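Local coordinates for protein orotidine 5'-phosphate decarboxylase (Methanocaldococcus jannaschii, PDB 4LUI) that probably catalyses the decarboxylation of orotidine 5'-monophosphate to uridine 5'-monophosphate, the last step of de novo UMP synthesis, at residues E75-N89 against A100-V114. Numbering follows the deposited sequence.
Sequences EVIADFKVADIPATN and ADGIIVHGFVGEDSV
V82 meets I103 and V105 on the helix-facing side of the sheet: its CG2 crosses I103 at about a right angle, 3.6 Å from CD1, and its CB packs against V105 CG1. Inside the barrel, I104 sends CG1 beside the backbone N (chi1 -68°), which leaves CD1 3.8 Å from I77 CG2 and against the face of the D79 carboxylate. That carboxylate takes NZ of K81, the predicted proton donor, on the syn side of OD1 at 2.8 Å, 26° out of its plane, and K51 salt-bridges OD2. The pairing exemplifies a right-handed beta-alpha-beta crossover of a TIM barrel, in which neighbouring parallel strands 75-82 and 102-106 are joined by helix 86-97, packed on the outside. A beta bulge shifts the register by two between A78 and V82, yet the ladder continues to H106 N and V82 O. Farther out, S113 OG donates to D84 O in the carbonyl plane (2.8 Å). N89 works both ends of its amide: OD1 accepts D84 N, and ND2 reaches S113 O at 3.0 Å from above the carbonyl plane, also donating to a water bridging V82 O and H106 O. A leucine in its place would probably leave D84 N and S113 O without this partner and cost the water one of its three bonds. At the opposite end, D101 OD2 accepts V76 N through its anti lone pair (2.8 Å) and salt-bridges K69.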
ATOM      1  N   GLU B  75     -12.032 -14.860 -10.384  1.00 17.62           N
ATOM      2  CA  GLU B  75     -11.100 -13.747 -10.451  1.00 17.21           C
ATOM      3  C   GLU B  75     -10.597 -13.347  -9.066  1.00 15.00           C
ATOM      4  O   GLU B  75     -11.394 -13.122  -8.166  1.00 16.32           O
ATOM      5  CB  GLU B  75     -11.833 -12.571 -11.087  1.00 18.48           C
ATOM      6  CG  GLU B  75     -11.039 -11.308 -11.224  1.00 19.88           C
ATOM      7  CD  GLU B  75     -11.811 -10.259 -11.991  1.00 24.58           C
ATOM      8  OE1 GLU B  75     -13.038 -10.115 -11.748  1.00 22.80           O
ATOM      9  OE2 GLU B  75     -11.197  -9.599 -12.853  1.00 28.53           O
ATOM     10  N   VAL B  76      -9.283 -13.235  -8.894  1.00 15.32           N
ATOM     11  CA  VAL B  76      -8.724 -12.794  -7.612  1.00 14.01           C
ATOM     12  C   VAL B  76      -8.037 -11.443  -7.774  1.00 13.22           C
ATOM     13  O   VAL B  76      -7.132 -11.290  -8.601  1.00 13.50           O
ATOM     14  CB  VAL B  76      -7.737 -13.820  -7.032  1.00 16.92           C
ATOM     15  CG1 VAL B  76      -7.062 -13.277  -5.764  1.00 17.81           C
ATOM     16  CG2 VAL B  76      -8.464 -15.126  -6.742  1.00 15.06           C
ATOM     17  N   ILE B  77      -8.476 -10.469  -6.984  1.00 12.95           N
ATOM     18  CA  ILE B  77      -7.978  -9.095  -7.070  1.00 13.50           C
ATOM     19  C   ILE B  77      -7.189  -8.751  -5.819  1.00 14.69           C
ATOM     20  O   ILE B  77      -7.663  -8.973  -4.710  1.00 12.94           O
ATOM     21  CB  ILE B  77      -9.140  -8.085  -7.174  1.00 13.19           C
ATOM     22  CG1 ILE B  77     -10.002  -8.373  -8.409  1.00 15.11           C
ATOM     23  CG2 ILE B  77      -8.621  -6.643  -7.190  1.00 14.20           C
ATOM     24  CD1 ILE B  77      -9.219  -8.505  -9.696  1.00 16.28           C
ATOM     25  N   ALA B  78      -5.980  -8.229  -5.995  1.00 12.30           N
ATOM     26  CA  ALA B  78      -5.142  -7.863  -4.855  1.00 12.72           C
ATOM     27  C   ALA B  78      -5.313  -6.396  -4.505  1.00 12.60           C
ATOM     28  O   ALA B  78      -4.901  -5.515  -5.269  1.00 13.37           O
ATOM     29  CB  ALA B  78      -3.689  -8.173  -5.143  1.00 12.59           C
ATOM     30  N   ASP B  79      -5.930  -6.136  -3.356  1.00 12.07           N
ATOM     31  CA  ASP B  79      -6.207  -4.771  -2.945  1.00 12.81           C
ATOM     32  C   ASP B  79      -4.997  -4.265  -2.165  1.00 11.17           C
ATOM     33  O   ASP B  79      -4.991  -4.240  -0.931  1.00 12.94           O
ATOM     34  CB  ASP B  79      -7.476  -4.725  -2.100  1.00 12.54           C
ATOM     35  CG  ASP B  79      -7.954  -3.312  -1.828  1.00 13.72           C
ATOM     36  OD1 ASP B  79      -7.280  -2.349  -2.267  1.00 12.99           O
ATOM     37  OD2 ASP B  79      -9.001  -3.170  -1.160  1.00 18.64           O
ATOM     38  N   PHE B  80      -3.960  -3.882  -2.909  1.00 10.35           N
ATOM     39  CA  PHE B  80      -2.667  -3.554  -2.314  1.00  9.16           C
ATOM     40  C   PHE B  80      -2.387  -2.051  -2.304  1.00 12.36           C
ATOM     41  O   PHE B  80      -1.313  -1.621  -1.857  1.00 15.52           O
ATOM     42  CB  PHE B  80      -1.564  -4.270  -3.081  1.00 12.90           C
ATOM     43  CG  PHE B  80      -1.453  -5.738  -2.767  1.00 12.77           C
ATOM     44  CD1 PHE B  80      -2.309  -6.347  -1.859  1.00 12.26           C
ATOM     45  CD2 PHE B  80      -0.476  -6.508  -3.384  1.00 12.02           C
ATOM     46  CE1 PHE B  80      -2.196  -7.718  -1.567  1.00 13.20           C
ATOM     47  CE2 PHE B  80      -0.344  -7.867  -3.092  1.00 11.79           C
ATOM     48  CZ  PHE B  80      -1.212  -8.477  -2.186  1.00 15.04           C
ATOM     49  N   LYS B  81      -3.349  -1.274  -2.791  1.00 10.92           N
ATOM     50  CA  LYS B  81      -3.260   0.190  -2.734  1.00 12.99           C
ATOM     51  C   LYS B  81      -1.884   0.704  -3.178  1.00 10.91           C
ATOM     52  O   LYS B  81      -1.286   1.549  -2.499  1.00 11.03           O
ATOM     53  CB  LYS B  81      -3.524   0.681  -1.299  1.00 13.20           C
ATOM     54  CG  LYS B  81      -4.927   0.372  -0.754  1.00 17.44           C
ATOM     55  CD  LYS B  81      -6.021   0.867  -1.685  1.00 15.38           C
ATOM     56  CE  LYS B  81      -7.365   1.018  -0.952  1.00 16.32           C
ATOM     57  NZ  LYS B  81      -7.883  -0.296  -0.457  1.00 13.58           N
ATOM     58  N   VAL B  82      -1.379   0.185  -4.293  1.00  9.99           N
ATOM     59  CA  VAL B  82       0.012   0.405  -4.688  1.00  9.49           C
ATOM     60  C   VAL B  82       0.269   1.903  -4.832  1.00 11.05           C
ATOM     61  O   VAL B  82      -0.505   2.614  -5.480  1.00 12.22           O
ATOM     62  CB  VAL B  82       0.342  -0.302  -6.018  1.00 11.91           C
ATOM     63  CG1 VAL B  82       1.820  -0.200  -6.301  1.00 16.77           C
ATOM     64  CG2 VAL B  82      -0.082  -1.778  -5.959  1.00 15.61           C
ATOM     65  N   ALA B  83       1.334   2.379  -4.201  1.00 12.88           N
ATOM     66  CA  ALA B  83       1.514   3.809  -4.041  1.00 14.13           C
ATOM     67  C   ALA B  83       2.984   4.171  -3.916  1.00 10.70           C
ATOM     68  O   ALA B  83       3.370   4.899  -3.005  1.00 13.64           O
ATOM     69  CB  ALA B  83       0.728   4.295  -2.811  1.00 13.18           C
ATOM     70  N   ASP B  84       3.800   3.670  -4.842  1.00 11.05           N
ATOM     71  CA  ASP B  84       5.233   3.957  -4.840  1.00 13.36           C
ATOM     72  C   ASP B  84       5.711   4.549  -6.174  1.00 13.19           C
ATOM     73  O   ASP B  84       4.906   4.869  -7.046  1.00 14.29           O
ATOM     74  CB  ASP B  84       6.028   2.690  -4.472  1.00 15.04           C
ATOM     75  CG  ASP B  84       7.211   2.978  -3.570  1.00 19.51           C
ATOM     76  OD1 ASP B  84       8.047   3.834  -3.944  1.00 18.21           O
ATOM     77  OD2 ASP B  84       7.292   2.356  -2.482  1.00 15.84           O
ATOM     78  N   ILE B  85       7.023   4.713  -6.302  1.00 14.53           N
ATOM     79  CA  ILE B  85       7.624   5.209  -7.536  1.00 14.20           C
ATOM     80  C   ILE B  85       7.504   4.141  -8.619  1.00 14.87           C
ATOM     81  O   ILE B  85       7.291   2.974  -8.312  1.00 13.41           O
ATOM     82  CB  ILE B  85       9.105   5.573  -7.328  1.00 16.16           C
ATOM     83  CG1 ILE B  85       9.948   4.328  -7.008  1.00 17.61           C
ATOM     84  CG2 ILE B  85       9.233   6.642  -6.251  1.00 18.34           C
ATOM     85  CD1 ILE B  85      11.414   4.644  -6.805  1.00 22.98           C
ATOM     86  N   PRO B  86       7.646   4.535  -9.893  1.00 15.38           N
ATOM     87  CA  PRO B  86       7.474   3.537 -10.956  1.00 16.58           C
ATOM     88  C   PRO B  86       8.272   2.238 -10.787  1.00 16.73           C
ATOM     89  O   PRO B  86       7.672   1.173 -10.927  1.00 16.56           O
ATOM     90  CB  PRO B  86       7.909   4.298 -12.212  1.00 17.71           C
ATOM     91  CG  PRO B  86       7.440   5.695 -11.924  1.00 15.59           C
ATOM     92  CD  PRO B  86       7.682   5.910 -10.437  1.00 14.71           C
ATOM     93  N   ALA B  87       9.564   2.320 -10.468  1.00 15.71           N
ATOM     94  CA  ALA B  87      10.399   1.121 -10.364  1.00 17.01           C
ATOM     95  C   ALA B  87       9.877   0.150  -9.304  1.00 19.18           C
ATOM     96  O   ALA B  87       9.841  -1.062  -9.514  1.00 17.41           O
ATOM     97  CB  ALA B  87      11.840   1.497 -10.069  1.00 17.74           C
ATOM     98  N   THR B  88       9.481   0.680  -8.158  1.00 16.20           N
ATOM     99  CA  THR B  88       8.975  -0.173  -7.096  1.00 15.83           C
ATOM    100  C   THR B  88       7.579  -0.710  -7.422  1.00 15.64           C
ATOM    101  O   THR B  88       7.277  -1.879  -7.163  1.00 13.89           O
ATOM    102  CB  THR B  88       9.005   0.560  -5.760  1.00 15.32           C
ATOM    103  OG1 THR B  88      10.370   0.865  -5.450  1.00 15.96           O
ATOM    104  CG2 THR B  88       8.431  -0.311  -4.638  1.00 13.36           C
ATOM    105  N   ASN B  89       6.729   0.145  -7.986  1.00 15.88           N
ATOM    106  CA  ASN B  89       5.405  -0.286  -8.425  1.00 13.22           C
ATOM    107  C   ASN B  89       5.502  -1.457  -9.391  1.00 14.33           C
ATOM    108  O   ASN B  89       4.712  -2.409  -9.303  1.00 14.54           O
ATOM    109  CB  ASN B  89       4.629   0.863  -9.089  1.00 13.34           C
ATOM    110  CG  ASN B  89       3.872   1.712  -8.101  1.00 14.57           C
ATOM    111  OD1 ASN B  89       4.195   1.742  -6.912  1.00 15.53           O
ATOM    112  ND2 ASN B  89       2.850   2.409  -8.580  1.00 15.99           N
ATOM    113  N   ALA B 100      -2.367 -13.351  -8.754  1.00 15.77           N
ATOM    114  CA  ALA B 100      -3.602 -12.571  -8.812  1.00 12.81           C
ATOM    115  C   ALA B 100      -3.970 -12.233 -10.256  1.00 15.98           C
ATOM    116  O   ALA B 100      -3.122 -12.232 -11.147  1.00 18.93           O
ATOM    117  CB  ALA B 100      -3.467 -11.296  -8.015  1.00 13.41           C
ATOM    118  N   ASP B 101      -5.242 -11.924 -10.465  1.00 15.97           N
ATOM    119  CA  ASP B 101      -5.740 -11.580 -11.786  1.00 16.89           C
ATOM    120  C   ASP B 101      -5.826 -10.081 -11.991  1.00 13.83           C
ATOM    121  O   ASP B 101      -5.985  -9.622 -13.114  1.00 16.26           O
ATOM    122  CB  ASP B 101      -7.113 -12.206 -11.990  1.00 13.29           C
ATOM    123  CG  ASP B 101      -7.059 -13.702 -11.893  1.00 17.19           C
ATOM    124  OD1 ASP B 101      -6.349 -14.305 -12.730  1.00 21.00           O
ATOM    125  OD2 ASP B 101      -7.700 -14.270 -10.983  1.00 18.18           O
ATOM    126  N   GLY B 102      -5.729  -9.332 -10.905  1.00 15.10           N
ATOM    127  CA  GLY B 102      -5.803  -7.888 -10.978  1.00 11.32           C
ATOM    128  C   GLY B 102      -5.206  -7.290  -9.725  1.00 12.05           C
ATOM    129  O   GLY B 102      -5.050  -7.967  -8.709  1.00 13.24           O
ATOM    130  N   ILE B 103      -4.848  -6.015  -9.815  1.00 12.63           N
ATOM    131  CA  ILE B 103      -4.232  -5.325  -8.697  1.00 13.56           C
ATOM    132  C   ILE B 103      -4.800  -3.910  -8.586  1.00 11.94           C
ATOM    133  O   ILE B 103      -5.061  -3.251  -9.606  1.00 14.41           O
ATOM    134  CB  ILE B 103      -2.683  -5.333  -8.853  1.00 11.71           C
ATOM    135  CG1 ILE B 103      -1.994  -4.771  -7.610  1.00 11.29           C
ATOM    136  CG2 ILE B 103      -2.242  -4.604 -10.129  1.00 14.15           C
ATOM    137  CD1 ILE B 103      -0.468  -4.878  -7.706  1.00 16.23           C
ATOM    138  N   ILE B 104      -5.021  -3.464  -7.347  1.00 10.04           N
ATOM    139  CA  ILE B 104      -5.573  -2.140  -7.087  1.00 10.60           C
ATOM    140  C   ILE B 104      -4.445  -1.170  -6.740  1.00 11.50           C
ATOM    141  O   ILE B 104      -3.607  -1.460  -5.874  1.00 10.76           O
ATOM    142  CB  ILE B 104      -6.643  -2.189  -5.966  1.00 13.15           C
ATOM    143  CG1 ILE B 104      -7.867  -2.968  -6.466  1.00 12.17           C
ATOM    144  CG2 ILE B 104      -7.035  -0.779  -5.535  1.00 13.73           C
ATOM    145  CD1 ILE B 104      -8.863  -3.333  -5.375  1.00 12.83           C
ATOM    146  N   VAL B 105      -4.425  -0.038  -7.445  1.00 11.06           N
ATOM    147  CA  VAL B 105      -3.391   0.981  -7.286  1.00 11.76           C
ATOM    148  C   VAL B 105      -3.996   2.346  -6.936  1.00 13.60           C
ATOM    149  O   VAL B 105      -5.154   2.629  -7.260  1.00 14.74           O
ATOM    150  CB  VAL B 105      -2.540   1.117  -8.566  1.00 13.17           C
ATOM    151  CG1 VAL B 105      -2.065  -0.270  -9.022  1.00 13.78           C
ATOM    152  CG2 VAL B 105      -3.336   1.782  -9.688  1.00 17.72           C
ATOM    153  N   HIS B 106      -3.221   3.179  -6.248  1.00 12.00           N
ATOM    154  CA  HIS B 106      -3.601   4.580  -6.066  1.00 11.39           C
ATOM    155  C   HIS B 106      -3.223   5.381  -7.291  1.00 14.66           C
ATOM    156  O   HIS B 106      -2.177   5.148  -7.894  1.00 16.05           O
ATOM    157  CB  HIS B 106      -2.908   5.197  -4.839  1.00 12.20           C
ATOM    158  CG  HIS B 106      -3.658   4.994  -3.556  1.00 12.46           C
ATOM    159  ND1 HIS B 106      -4.879   5.581  -3.309  1.00 14.63           N
ATOM    160  CD2 HIS B 106      -3.348   4.287  -2.444  1.00 10.36           C
ATOM    161  CE1 HIS B 106      -5.293   5.245  -2.098  1.00 11.04           C
ATOM    162  NE2 HIS B 106      -4.390   4.445  -1.560  1.00 13.63           N
ATOM    163  N   GLY B 107      -4.090   6.307  -7.679  1.00 12.28           N
ATOM    164  CA  GLY B 107      -3.751   7.256  -8.722  1.00 13.82           C
ATOM    165  C   GLY B 107      -3.055   8.491  -8.169  1.00 14.77           C
ATOM    166  O   GLY B 107      -2.437   9.246  -8.936  1.00 14.39           O
ATOM    167  N   PHE B 108      -3.151   8.725  -6.853  1.00 15.09           N
ATOM    168  CA  PHE B 108      -2.622   9.988  -6.311  1.00 16.83           C
ATOM    169  C   PHE B 108      -1.113  10.157  -6.467  1.00 16.73           C
ATOM    170  O   PHE B 108      -0.613  11.282  -6.470  1.00 17.53           O
ATOM    171  CB  PHE B 108      -3.128  10.318  -4.879  1.00 18.16           C
ATOM    172  CG  PHE B 108      -2.465   9.543  -3.765  1.00 20.72           C
ATOM    173  CD1 PHE B 108      -3.133   8.505  -3.134  1.00 19.11           C
ATOM    174  CD2 PHE B 108      -1.205   9.900  -3.290  1.00 23.45           C
ATOM    175  CE1 PHE B 108      -2.535   7.812  -2.057  1.00 14.41           C
ATOM    176  CE2 PHE B 108      -0.607   9.196  -2.238  1.00 24.79           C
ATOM    177  CZ  PHE B 108      -1.276   8.149  -1.635  1.00 15.12           C
ATOM    178  N   VAL B 109      -0.398   9.048  -6.645  1.00 13.72           N
ATOM    179  CA  VAL B 109       1.048   9.104  -6.821  1.00 17.89           C
ATOM    180  C   VAL B 109       1.457   9.442  -8.260  1.00 17.54           C
ATOM    181  O   VAL B 109       2.637   9.611  -8.555  1.00 19.10           O
ATOM    182  CB  VAL B 109       1.767   7.831  -6.276  1.00 18.88           C
ATOM    183  CG1 VAL B 109       1.510   7.680  -4.784  1.00 16.61           C
ATOM    184  CG2 VAL B 109       1.280   6.588  -6.984  1.00 20.59           C
ATOM    185  N   GLY B 110       0.477   9.570  -9.154  1.00 16.18           N
ATOM    186  CA  GLY B 110       0.753  10.121 -10.471  1.00 15.59           C
ATOM    187  C   GLY B 110       0.661   9.116 -11.599  1.00 16.72           C
ATOM    188  O   GLY B 110       0.612   7.908 -11.379  1.00 17.47           O
ATOM    189  N   GLU B 111       0.667   9.631 -12.820  1.00 18.68           N
ATOM    190  CA  GLU B 111       0.492   8.802 -14.005  1.00 20.05           C
ATOM    191  C   GLU B 111       1.561   7.746 -14.201  1.00 17.82           C
ATOM    192  O   GLU B 111       1.255   6.620 -14.571  1.00 19.39           O
ATOM    193  CB  GLU B 111       0.498   9.678 -15.258  1.00 23.22           C
ATOM    194  CG  GLU B 111      -0.832  10.264 -15.613  1.00 24.03           C
ATOM    195  CD  GLU B 111      -0.806  10.924 -16.975  1.00 23.51           C
ATOM    196  OE1 GLU B 111      -0.006  10.499 -17.831  1.00 28.73           O
ATOM    197  OE2 GLU B 111      -1.591  11.861 -17.183  1.00 32.90           O
ATOM    198  N   ASP B 112       2.819   8.129 -14.021  1.00 18.35           N
ATOM    199  CA  ASP B 112       3.913   7.209 -14.315  1.00 20.70           C
ATOM    200  C   ASP B 112       3.866   5.989 -13.405  1.00 20.78           C
ATOM    201  O   ASP B 112       4.135   4.872 -13.842  1.00 18.14           O
ATOM    202  CB  ASP B 112       5.293   7.900 -14.300  1.00 18.34           C
ATOM    203  CG  ASP B 112       5.608   8.602 -12.989  1.00 19.27           C
ATOM    204  OD1 ASP B 112       4.731   8.689 -12.102  1.00 18.88           O
ATOM    205  OD2 ASP B 112       6.754   9.084 -12.864  1.00 19.88           O
ATOM    206  N   SER B 113       3.501   6.201 -12.146  1.00 16.02           N
ATOM    207  CA  SER B 113       3.410   5.087 -11.204  1.00 14.50           C
ATOM    208  C   SER B 113       2.302   4.118 -11.605  1.00 16.30           C
ATOM    209  O   SER B 113       2.456   2.904 -11.498  1.00 16.11           O
ATOM    210  CB  SER B 113       3.186   5.605  -9.793  1.00 13.95           C
ATOM    211  OG  SER B 113       4.336   6.289  -9.353  1.00 15.36           O
ATOM    212  N   VAL B 114       1.183   4.659 -12.073  1.00 15.69           N
ATOM    213  CA  VAL B 114       0.086   3.813 -12.526  1.00 18.23           C
ATOM    214  C   VAL B 114       0.476   3.046 -13.800  1.00 16.14           C
ATOM    215  O   VAL B 114       0.272   1.827 -13.895  1.00 16.17           O
ATOM    216  CB  VAL B 114      -1.194   4.632 -12.756  1.00 19.68           C
ATOM    217  CG1 VAL B 114      -2.275   3.759 -13.367  1.00 17.44           C
ATOM    218  CG2 VAL B 114      -1.668   5.259 -11.441  1.00 17.89           C
TER
HETATM  219  O   HOH W   1       0.334   3.810  -7.876  1.00 24.89           O